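PDB 2B1E: exocyst complex component EXO70 from Saccharomyces cerevisiae, which acts in the exocyst complex, which tethers secretory vesicles to sites of exocytosis, and takes part in the assembly of that complex. Local coordinates for residues E349-L354 with P397-P402; D374-L379 with S443-L448; F416-L421 with R451-M456. All blocks are in the same frame, centred on the assembly; numbering follows the deposited sequence.

Overall arrangement
Followed from the N terminus, the chain reaches the first of these segments only after many helices, in the loop 349-354 after helix 327-333. It then runs along helix 364-391 into the loop 397-402, where interaction 1 closes, joining the two loops that flank this helix. Interaction 2 opens on the same helix, at 374-379, and closes beyond interaction 1 at 443-448, so the two cross. Interaction 3 starts after interaction 1 has closed, at 416-421 on helix 410-429; it crosses interaction 2, opening before that contact closes and ending beyond it at 451-456. Both use helix 440-473. The three centres lie 11 to 13 Å apart.

Interaction 1 (E349-L354 with P397-P402); sequences EKEYTL and PDVANP
The ammonium group of Lys-350 meets two acceptors of the loop 397-402. NZ donates to the backbone O of Val-399 at 2.7 Å, lying in the plane of that carbonyl with a C=O...N angle of 160°, and forms a salt bridge with OD1 of Asp-398 at 2.9 Å. The lysine side chain is extended beyond CG, which carries NZ out to the loop; it crosses the side chain of Asp-398 at about a right angle. Behind this tip the contact is van der Waals packing: CG of Glu-351 lies 3.7 Å from CG2 of Val-399, and the CB methyl of Ala-400 rests against the carbonyl O of Lys-350 at 3.5 Å.

The segment 349-354 starts as a short 3-10 turn, as the i+3 bond from Tyr-352 N to Glu-349 O at 2.8 Å indicates, whereas 397-402 has no regular structure; the contact thus joins the two loops flanking helix 364-391 in the all-helical C-terminal part of Exo70.

In the second shell, Asp-398 is positioned through its other oxygen: ND2 of Asn-401 donates to OD2 at 2.6 Å, on the syn side and 28° out of the carboxylate plane. A water accepts from Val-399 N at 2.9 Å and donates to Pro-397 O, with a weak, long link to the lysine NZ. The carboxylate of Glu-351 forms a salt bridge with Arg-385, while its CG makes the closest approach to the valine. Further out, Glu-384 accepts from Ala-400 N and Gln-388 from Asp-398 N, which pins the loop 397-402 onto helix 364-391.

Interaction 2 (D374-L379 with S443-L448); sequences DCIDTL and SRLERL
Arg-444 reaches across to Asp-374 and Asp-377 with CG anti to its carbonyl carbon (chi1 -76°) and a bend at chi3 of 62° that sets the position of NE. In both aspartates CG is likewise anti to the carbonyl carbon, beside the backbone N. NH2 of Arg-444 then donates twice, to OD1 of Asp-374 at 2.9 Å and to OD2 of Asp-377 at 2.7 Å, and both oxygens lie close to the guanidinium plane. They are used differently: the Asp-374 oxygen is met nearly along its C-O bond, the Asp-377 oxygen from above its carboxylate plane. A weak third bond runs from NH1 of Arg-444 to the same OD1 of Asp-374.

Beside this network CG2 of Ile-376 packs on CD1 of Leu-448 at 3.7 Å and CD1 of Leu-445 at 4.1 Å. The axes of the segments 374-379 and 443-448 run nearly parallel, 11° apart, and approach to 10.5 Å; they belong to helices 364-391 and 440-473 of the elongated helical fold.

Trp-342 also binds OD2 of Asp-374, while Thr-353 N reaches OD2 of Asp-377 and Thr-353 OG1 meets NE of Arg-444. Two carboxylates share Arg-444, and the salt bridge from Arg-339 to OD2 of Asp-374 supplies a second positive charge; with the three side chains buried, this pairing would be expected to offset desolvation and favour ionised aspartates.

Interaction 3 (F416-L421 with R451-M456); sequences FILMNL and RYISYM
Ile-417 lies over one face of the Tyr-452 ring, where the contact is tight: CG2 sits 3.5 Å from the ring centroid, 17° off the normal, a CH-pi contact. Its nearest ring atom is CD2 of Tyr-452, at 3.4 Å. The chi1 of Ile-417 (-56°) sets CG1 anti to the carbonyl carbon, and CG1 approaches the CD1 and CE1 side of the same ring. On the opposite face CG of Arg-451 lies over the ring centre. The buried Leu-418 belongs to this tight part, its CG meeting CB of Tyr-452 at 3.8 Å.

The axes of the two short segments cross at -145°, 9.3 Å apart, so the helices run in roughly opposite directions; they are two long helices of the C-terminal bundle, 410-429 and 440-473, separated by the short helix 433-436.

The looser side holds Ile-453, a partly exposed residue that also touches helix 512-537; its CG1 stands 4.2 Å from CD1 of Leu-418. CD1 of Leu-421 lies 4.1 Å from CD2 of Tyr-452, the two side chains crossing at about a right angle. The phenol OH of Tyr-452 turns to polar partners instead, accepting from NH1 of Arg-451 at 3.0 Å and hydrogen bonding to Glu-384 of helix 364-391.

Interaction 1 (E349-L354 with P397-P402)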
loop_
_atom_site.group_PDB
_atom_site.type_symbol
_atom_site.label_atom_id
_atom_site.label_comp_id
_atom_site.label_asym_id
_atom_site.label_seq_id
_atom_site.Cartn_x
_atom_site.Cartn_y
_atom_site.Cartn_z
ATOM N N GLU A 349 0.345 -10.723 25.121
ATOM C CA GLU A 349 1.579 -11.344 24.639
ATOM C C GLU A 349 1.542 -12.857 24.463
ATOM O O GLU A 349 1.911 -13.371 23.406
ATOM C CB GLU A 349 2.742 -10.987 25.569
ATOM C CG GLU A 349 3.101 -9.513 25.571
ATOM C CD GLU A 349 4.129 -9.161 26.630
ATOM O OE1 GLU A 349 4.553 -7.987 26.674
ATOM O OE2 GLU A 349 4.508 -10.055 27.419
ATOM N N LYS A 350 1.105 -13.570 25.496
ATOM C CA LYS A 350 1.067 -15.025 25.431
ATOM C C LYS A 350 0.314 -15.534 24.214
ATOM O O LYS A 350 0.529 -16.666 23.787
ATOM C CB LYS A 350 0.447 -15.617 26.702
ATOM C CG LYS A 350 -1.074 -15.709 26.706
ATOM C CD LYS A 350 -1.538 -16.772 27.709
ATOM C CE LYS A 350 -3.048 -16.992 27.657
ATOM N NZ LYS A 350 -3.481 -18.158 28.491
ATOM N N GLU A 351 -0.560 -14.695 23.661
ATOM C CA GLU A 351 -1.355 -15.060 22.488
ATOM C C GLU A 351 -0.652 -14.865 21.146
ATOM O O GLU A 351 -1.265 -15.040 20.088
ATOM C CB GLU A 351 -2.666 -14.277 22.478
ATOM C CG GLU A 351 -3.731 -14.855 23.386
ATOM C CD GLU A 351 -5.041 -14.095 23.310
ATOM O OE1 GLU A 351 -5.455 -13.716 22.194
ATOM O OE2 GLU A 351 -5.664 -13.890 24.370
ATOM N N TYR A 352 0.623 -14.489 21.180
ATOM C CA TYR A 352 1.369 -14.294 19.941
ATOM C C TYR A 352 2.663 -15.079 19.997
ATOM O O TYR A 352 3.126 -15.442 21.075
ATOM C CB TYR A 352 1.659 -12.811 19.702
ATOM C CG TYR A 352 0.409 -11.973 19.589
ATOM C CD1 TYR A 352 -0.238 -11.501 20.727
ATOM C CD2 TYR A 352 -0.156 -11.690 18.345
ATOM C CE1 TYR A 352 -1.414 -10.773 20.635
ATOM C CE2 TYR A 352 -1.334 -10.961 18.241
ATOM C CZ TYR A 352 -1.956 -10.507 19.393
ATOM O OH TYR A 352 -3.126 -9.790 19.307
ATOM N N THR A 353 3.243 -15.355 18.835
ATOM C CA THR A 353 4.478 -16.117 18.798
ATOM C C THR A 353 5.710 -15.242 18.603
ATOM O O THR A 353 6.793 -15.741 18.294
ATOM C CB THR A 353 4.422 -17.195 17.699
ATOM O OG1 THR A 353 3.976 -16.610 16.472
ATOM C CG2 THR A 353 3.471 -18.307 18.105
ATOM N N LEU A 354 5.542 -13.936 18.790
ATOM C CA LEU A 354 6.658 -13.001 18.657
ATOM C C LEU A 354 7.598 -13.164 19.849
ATOM O O LEU A 354 7.170 -13.026 20.993
ATOM C CB LEU A 354 6.152 -11.558 18.628
ATOM C CG LEU A 354 7.271 -10.512 18.695
ATOM C CD1 LEU A 354 8.116 -10.605 17.431
ATOM C CD2 LEU A 354 6.687 -9.119 18.846
ATOM N N PRO A 397 -12.213 -19.305 28.700
ATOM C CA PRO A 397 -11.184 -19.902 27.846
ATOM C C PRO A 397 -9.766 -19.617 28.326
ATOM O O PRO A 397 -9.481 -18.533 28.834
ATOM C CB PRO A 397 -11.460 -19.269 26.485
ATOM C CG PRO A 397 -12.954 -19.094 26.510
ATOM C CD PRO A 397 -13.167 -18.524 27.897
ATOM N N ASP A 398 -8.889 -20.604 28.179
ATOM C CA ASP A 398 -7.490 -20.445 28.547
ATOM C C ASP A 398 -6.700 -20.860 27.315
ATOM O O ASP A 398 -6.230 -21.989 27.208
ATOM C CB ASP A 398 -7.131 -21.324 29.751
ATOM C CG ASP A 398 -5.672 -21.178 30.158
ATOM O OD1 ASP A 398 -5.064 -20.142 29.808
ATOM O OD2 ASP A 398 -5.135 -22.083 30.830
ATOM N N VAL A 399 -6.579 -19.933 26.371
ATOM C CA VAL A 399 -5.890 -20.191 25.116
ATOM C C VAL A 399 -4.377 -20.174 25.236
ATOM O O VAL A 399 -3.818 -19.640 26.203
ATOM C CB VAL A 399 -6.290 -19.158 24.029
ATOM C CG1 VAL A 399 -7.803 -19.182 23.815
ATOM C CG2 VAL A 399 -5.816 -17.757 24.433
ATOM N N ALA A 400 -3.724 -20.751 24.231
ATOM C CA ALA A 400 -2.272 -20.809 24.172
ATOM C C ALA A 400 -1.677 -21.436 25.417
ATOM O O ALA A 400 -0.646 -20.987 25.912
ATOM C CB ALA A 400 -1.703 -19.412 23.971
ATOM N N ASN A 401 -2.325 -22.466 25.936
ATOM C CA ASN A 401 -1.809 -23.131 27.117
ATOM C C ASN A 401 -1.990 -24.636 27.014
ATOM O O ASN A 401 -3.024 -25.171 27.392
ATOM C CB ASN A 401 -2.497 -22.600 28.377
ATOM C CG ASN A 401 -1.996 -23.278 29.639
ATOM O OD1 ASN A 401 -0.972 -23.968 29.618
ATOM N ND2 ASN A 401 -2.706 -23.076 30.749
ATOM N N PRO A 402 -0.977 -25.338 26.479
ATOM C CA PRO A 402 -0.968 -26.793 26.300
ATOM C C PRO A 402 -1.046 -27.576 27.613
ATOM O O PRO A 402 -1.313 -28.775 27.605
ATOM C CB PRO A 402 0.358 -27.047 25.582
ATOM C CG PRO A 402 0.577 -25.787 24.817
ATOM C CD PRO A 402 0.175 -24.720 25.799
HETATM O O HOH W 1 -6.759 -17.346 27.655
#

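Interaction 2 (D374-L379 with S443-L448)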
loop_
_atom_site.group_PDB
_atom_site.type_symbol
_atom_site.label_atom_id
_atom_site.label_comp_id
_atom_site.label_asym_id
_atom_site.label_seq_id
_atom_site.Cartn_x
_atom_site.Cartn_y
_atom_site.Cartn_z
ATOM N N ASP A 374 1.297 -11.971 12.724
ATOM C CA ASP A 374 0.308 -11.558 13.716
ATOM C C ASP A 374 -1.086 -11.997 13.269
ATOM O O ASP A 374 -1.905 -12.412 14.091
ATOM C CB ASP A 374 0.334 -10.040 13.911
ATOM C CG ASP A 374 1.462 -9.590 14.819
ATOM O OD1 ASP A 374 2.180 -10.457 15.359
ATOM O OD2 ASP A 374 1.626 -8.364 14.998
ATOM N N CYS A 375 -1.340 -11.912 11.966
ATOM C CA CYS A 375 -2.625 -12.315 11.404
ATOM C C CYS A 375 -2.878 -13.808 11.605
ATOM O O CYS A 375 -3.982 -14.216 11.982
ATOM C CB CYS A 375 -2.680 -11.988 9.904
ATOM S SG CYS A 375 -3.032 -10.245 9.506
ATOM N N ILE A 376 -1.860 -14.624 11.343
ATOM C CA ILE A 376 -1.995 -16.065 11.500
ATOM C C ILE A 376 -2.135 -16.418 12.979
ATOM O O ILE A 376 -2.882 -17.328 13.328
ATOM C CB ILE A 376 -0.800 -16.798 10.858
ATOM C CG1 ILE A 376 -0.802 -16.523 9.350
ATOM C CG2 ILE A 376 -0.903 -18.299 11.099
ATOM C CD1 ILE A 376 0.472 -16.947 8.643
ATOM N N ASP A 377 -1.434 -15.690 13.848
ATOM C CA ASP A 377 -1.548 -15.929 15.286
ATOM C C ASP A 377 -2.979 -15.629 15.732
ATOM O O ASP A 377 -3.576 -16.371 16.523
ATOM C CB ASP A 377 -0.613 -15.009 16.080
ATOM C CG ASP A 377 0.802 -15.547 16.194
ATOM O OD1 ASP A 377 1.054 -16.706 15.800
ATOM O OD2 ASP A 377 1.667 -14.794 16.695
ATOM N N THR A 378 -3.518 -14.519 15.235
ATOM C CA THR A 378 -4.864 -14.095 15.595
ATOM C C THR A 378 -5.898 -15.115 15.144
ATOM O O THR A 378 -6.855 -15.394 15.861
ATOM C CB THR A 378 -5.183 -12.709 14.983
ATOM O OG1 THR A 378 -4.184 -11.774 15.410
ATOM C CG2 THR A 378 -6.562 -12.221 15.437
ATOM N N LEU A 379 -5.708 -15.666 13.954
ATOM C CA LEU A 379 -6.626 -16.676 13.434
ATOM C C LEU A 379 -6.622 -17.928 14.318
ATOM O O LEU A 379 -7.676 -18.424 14.731
ATOM C CB LEU A 379 -6.227 -17.067 12.008
ATOM C CG LEU A 379 -6.991 -18.253 11.413
ATOM C CD1 LEU A 379 -8.482 -17.904 11.245
ATOM C CD2 LEU A 379 -6.370 -18.618 10.082
ATOM N N SER A 443 9.581 -19.325 11.301
ATOM C CA SER A 443 9.898 -19.843 12.623
ATOM C C SER A 443 8.731 -19.602 13.583
ATOM O O SER A 443 8.481 -20.411 14.478
ATOM C CB SER A 443 11.172 -19.193 13.166
ATOM O OG SER A 443 10.961 -17.826 13.465
ATOM N N ARG A 444 8.014 -18.497 13.404
ATOM C CA ARG A 444 6.868 -18.216 14.267
ATOM C C ARG A 444 5.759 -19.209 13.947
ATOM O O ARG A 444 5.085 -19.710 14.849
ATOM C CB ARG A 444 6.356 -16.792 14.063
ATOM C CG ARG A 444 7.225 -15.727 14.718
ATOM C CD ARG A 444 6.651 -14.327 14.531
ATOM N NE ARG A 444 5.336 -14.186 15.151
ATOM C CZ ARG A 444 4.660 -13.042 15.225
ATOM N NH1 ARG A 444 5.176 -11.926 14.716
ATOM N NH2 ARG A 444 3.469 -13.009 15.808
ATOM N N LEU A 445 5.577 -19.490 12.658
ATOM C CA LEU A 445 4.559 -20.438 12.224
ATOM C C LEU A 445 4.892 -21.834 12.754
ATOM O O LEU A 445 3.993 -22.616 13.077
ATOM C CB LEU A 445 4.477 -20.472 10.698
ATOM C CG LEU A 445 3.447 -21.430 10.099
ATOM C CD1 LEU A 445 2.041 -21.102 10.603
ATOM C CD2 LEU A 445 3.507 -21.327 8.588
ATOM N N GLU A 446 6.180 -22.157 12.831
ATOM C CA GLU A 446 6.564 -23.462 13.359
ATOM C C GLU A 446 6.248 -23.475 14.846
ATOM O O GLU A 446 5.777 -24.480 15.379
ATOM C CB GLU A 446 8.050 -23.746 13.123
ATOM C CG GLU A 446 8.385 -24.082 11.674
ATOM C CD GLU A 446 7.617 -25.290 11.151
ATOM O OE1 GLU A 446 7.768 -26.400 11.714
ATOM O OE2 GLU A 446 6.858 -25.135 10.175
ATOM N N ARG A 447 6.492 -22.352 15.514
ATOM C CA ARG A 447 6.199 -22.275 16.934
ATOM C C ARG A 447 4.699 -22.437 17.153
ATOM O O ARG A 447 4.276 -23.073 18.113
ATOM C CB ARG A 447 6.688 -20.948 17.529
ATOM C CG ARG A 447 8.180 -20.931 17.850
ATOM C CD ARG A 447 8.519 -19.857 18.883
ATOM N NE ARG A 447 8.584 -18.512 18.317
ATOM C CZ ARG A 447 9.547 -18.089 17.501
ATOM N NH1 ARG A 447 10.531 -18.907 17.148
ATOM N NH2 ARG A 447 9.540 -16.841 17.051
ATOM N N LEU A 448 3.897 -21.864 16.258
ATOM C CA LEU A 448 2.442 -21.975 16.358
ATOM C C LEU A 448 2.012 -23.437 16.264
ATOM O O LEU A 448 1.218 -23.914 17.075
ATOM C CB LEU A 448 1.753 -21.204 15.228
ATOM C CG LEU A 448 0.797 -20.059 15.575
ATOM C CD1 LEU A 448 -0.119 -19.823 14.381
ATOM C CD2 LEU A 448 -0.031 -20.380 16.813
#

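Interaction 3 (F416-L421 with R451-M456)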
loop_
_atom_site.group_PDB
_atom_site.type_symbol
_atom_site.label_atom_id
_atom_site.label_comp_id
_atom_site.label_asym_id
_atom_site.label_seq_id
_atom_site.Cartn_x
_atom_site.Cartn_y
_atom_site.Cartn_z
ATOM N N PHE A 416 -8.171 -29.631 15.618
ATOM C CA PHE A 416 -8.928 -28.612 14.895
ATOM C C PHE A 416 -8.023 -27.459 14.435
ATOM O O PHE A 416 -8.033 -27.089 13.256
ATOM C CB PHE A 416 -10.073 -28.111 15.794
ATOM C CG PHE A 416 -10.847 -26.941 15.242
ATOM C CD1 PHE A 416 -11.421 -26.990 13.966
ATOM C CD2 PHE A 416 -11.034 -25.805 16.018
ATOM C CE1 PHE A 416 -12.172 -25.919 13.478
ATOM C CE2 PHE A 416 -11.787 -24.719 15.546
ATOM C CZ PHE A 416 -12.358 -24.774 14.273
ATOM N N ILE A 417 -7.215 -26.908 15.337
ATOM C CA ILE A 417 -6.340 -25.800 14.956
ATOM C C ILE A 417 -5.316 -26.240 13.899
ATOM O O ILE A 417 -5.054 -25.516 12.931
ATOM C CB ILE A 417 -5.586 -25.214 16.181
ATOM C CG1 ILE A 417 -6.587 -24.774 17.258
ATOM C CG2 ILE A 417 -4.743 -24.006 15.747
ATOM C CD1 ILE A 417 -7.657 -23.778 16.753
ATOM N N LEU A 418 -4.742 -27.425 14.074
ATOM C CA LEU A 418 -3.762 -27.907 13.108
ATOM C C LEU A 418 -4.378 -28.141 11.730
ATOM O O LEU A 418 -3.729 -27.892 10.714
ATOM C CB LEU A 418 -3.083 -29.177 13.621
ATOM C CG LEU A 418 -2.080 -28.936 14.756
ATOM C CD1 LEU A 418 -1.744 -30.250 15.404
ATOM C CD2 LEU A 418 -0.827 -28.262 14.239
ATOM N N MET A 419 -5.628 -28.594 11.669
ATOM C CA MET A 419 -6.229 -28.815 10.358
ATOM C C MET A 419 -6.346 -27.486 9.626
ATOM O O MET A 419 -6.192 -27.421 8.401
ATOM C CB MET A 419 -7.610 -29.484 10.464
ATOM C CG MET A 419 -7.569 -30.995 10.754
ATOM S SD MET A 419 -6.689 -32.001 9.502
ATOM C CE MET A 419 -7.877 -31.954 8.170
ATOM N N ASN A 420 -6.610 -26.421 10.372
ATOM C CA ASN A 420 -6.723 -25.114 9.762
ATOM C C ASN A 420 -5.332 -24.586 9.406
ATOM O O ASN A 420 -5.124 -24.067 8.309
ATOM C CB ASN A 420 -7.461 -24.145 10.698
ATOM C CG ASN A 420 -8.963 -24.418 10.754
ATOM O OD1 ASN A 420 -9.428 -25.320 11.458
ATOM N ND2 ASN A 420 -9.722 -23.647 9.999
ATOM N N LEU A 421 -4.376 -24.725 10.319
ATOM C CA LEU A 421 -3.025 -24.258 10.038
ATOM C C LEU A 421 -2.432 -24.991 8.835
ATOM O O LEU A 421 -1.509 -24.489 8.200
ATOM C CB LEU A 421 -2.119 -24.445 11.255
ATOM C CG LEU A 421 -2.335 -23.479 12.425
ATOM C CD1 LEU A 421 -1.461 -23.923 13.605
ATOM C CD2 LEU A 421 -1.992 -22.049 12.001
ATOM N N ARG A 451 2.768 -25.638 19.287
ATOM C CA ARG A 451 1.859 -25.397 20.410
ATOM C C ARG A 451 0.679 -26.353 20.322
ATOM O O ARG A 451 0.334 -27.012 21.303
ATOM C CB ARG A 451 1.335 -23.953 20.391
ATOM C CG ARG A 451 0.302 -23.641 21.477
ATOM C CD ARG A 451 -0.512 -22.384 21.137
ATOM N NE ARG A 451 0.318 -21.179 21.086
ATOM C CZ ARG A 451 -0.115 -19.993 20.671
ATOM N NH1 ARG A 451 -1.372 -19.851 20.265
ATOM N NH2 ARG A 451 0.700 -18.941 20.679
ATOM N N TYR A 452 0.071 -26.445 19.138
ATOM C CA TYR A 452 -1.083 -27.312 18.959
ATOM C C TYR A 452 -0.720 -28.782 18.792
ATOM O O TYR A 452 -1.554 -29.663 19.016
ATOM C CB TYR A 452 -1.966 -26.762 17.822
ATOM C CG TYR A 452 -2.527 -25.415 18.225
ATOM C CD1 TYR A 452 -3.458 -25.317 19.262
ATOM C CD2 TYR A 452 -2.016 -24.230 17.692
ATOM C CE1 TYR A 452 -3.850 -24.082 19.772
ATOM C CE2 TYR A 452 -2.410 -22.984 18.195
ATOM C CZ TYR A 452 -3.322 -22.918 19.237
ATOM O OH TYR A 452 -3.684 -21.692 19.771
ATOM N N ILE A 453 0.526 -29.057 18.413
ATOM C CA ILE A 453 0.975 -30.442 18.337
ATOM C C ILE A 453 1.011 -30.817 19.816
ATOM O O ILE A 453 0.569 -31.889 20.220
ATOM C CB ILE A 453 2.407 -30.557 17.763
ATOM C CG1 ILE A 453 2.380 -30.372 16.241
ATOM C CG2 ILE A 453 3.021 -31.904 18.154
ATOM C CD1 ILE A 453 3.750 -29.998 15.635
ATOM N N SER A 454 1.525 -29.894 20.626
ATOM C CA SER A 454 1.615 -30.109 22.065
ATOM C C SER A 454 0.220 -30.341 22.672
ATOM O O SER A 454 0.063 -31.166 23.573
ATOM C CB SER A 454 2.315 -28.917 22.732
ATOM O OG SER A 454 2.833 -29.303 23.995
ATOM N N TYR A 455 -0.789 -29.618 22.190
ATOM C CA TYR A 455 -2.158 -29.828 22.679
ATOM C C TYR A 455 -2.548 -31.299 22.454
ATOM O O TYR A 455 -3.124 -31.936 23.331
ATOM C CB TYR A 455 -3.163 -28.940 21.925
ATOM C CG TYR A 455 -3.452 -27.594 22.566
ATOM C CD1 TYR A 455 -2.419 -26.727 22.900
ATOM C CD2 TYR A 455 -4.764 -27.171 22.794
ATOM C CE1 TYR A 455 -2.668 -25.483 23.439
ATOM C CE2 TYR A 455 -5.029 -25.906 23.339
ATOM C CZ TYR A 455 -3.968 -25.074 23.660
ATOM O OH TYR A 455 -4.186 -23.831 24.221
ATOM N N MET A 456 -2.225 -31.835 21.278
ATOM C CA MET A 456 -2.566 -33.225 20.951
ATOM C C MET A 456 -1.769 -34.269 21.732
ATOM O O MET A 456 -2.246 -35.377 21.951
ATOM C CB MET A 456 -2.387 -33.497 19.440
ATOM C CG MET A 456 -3.401 -32.790 18.531
ATOM S SD MET A 456 -3.426 -33.408 16.809
ATOM C CE MET A 456 -1.760 -33.122 16.349
#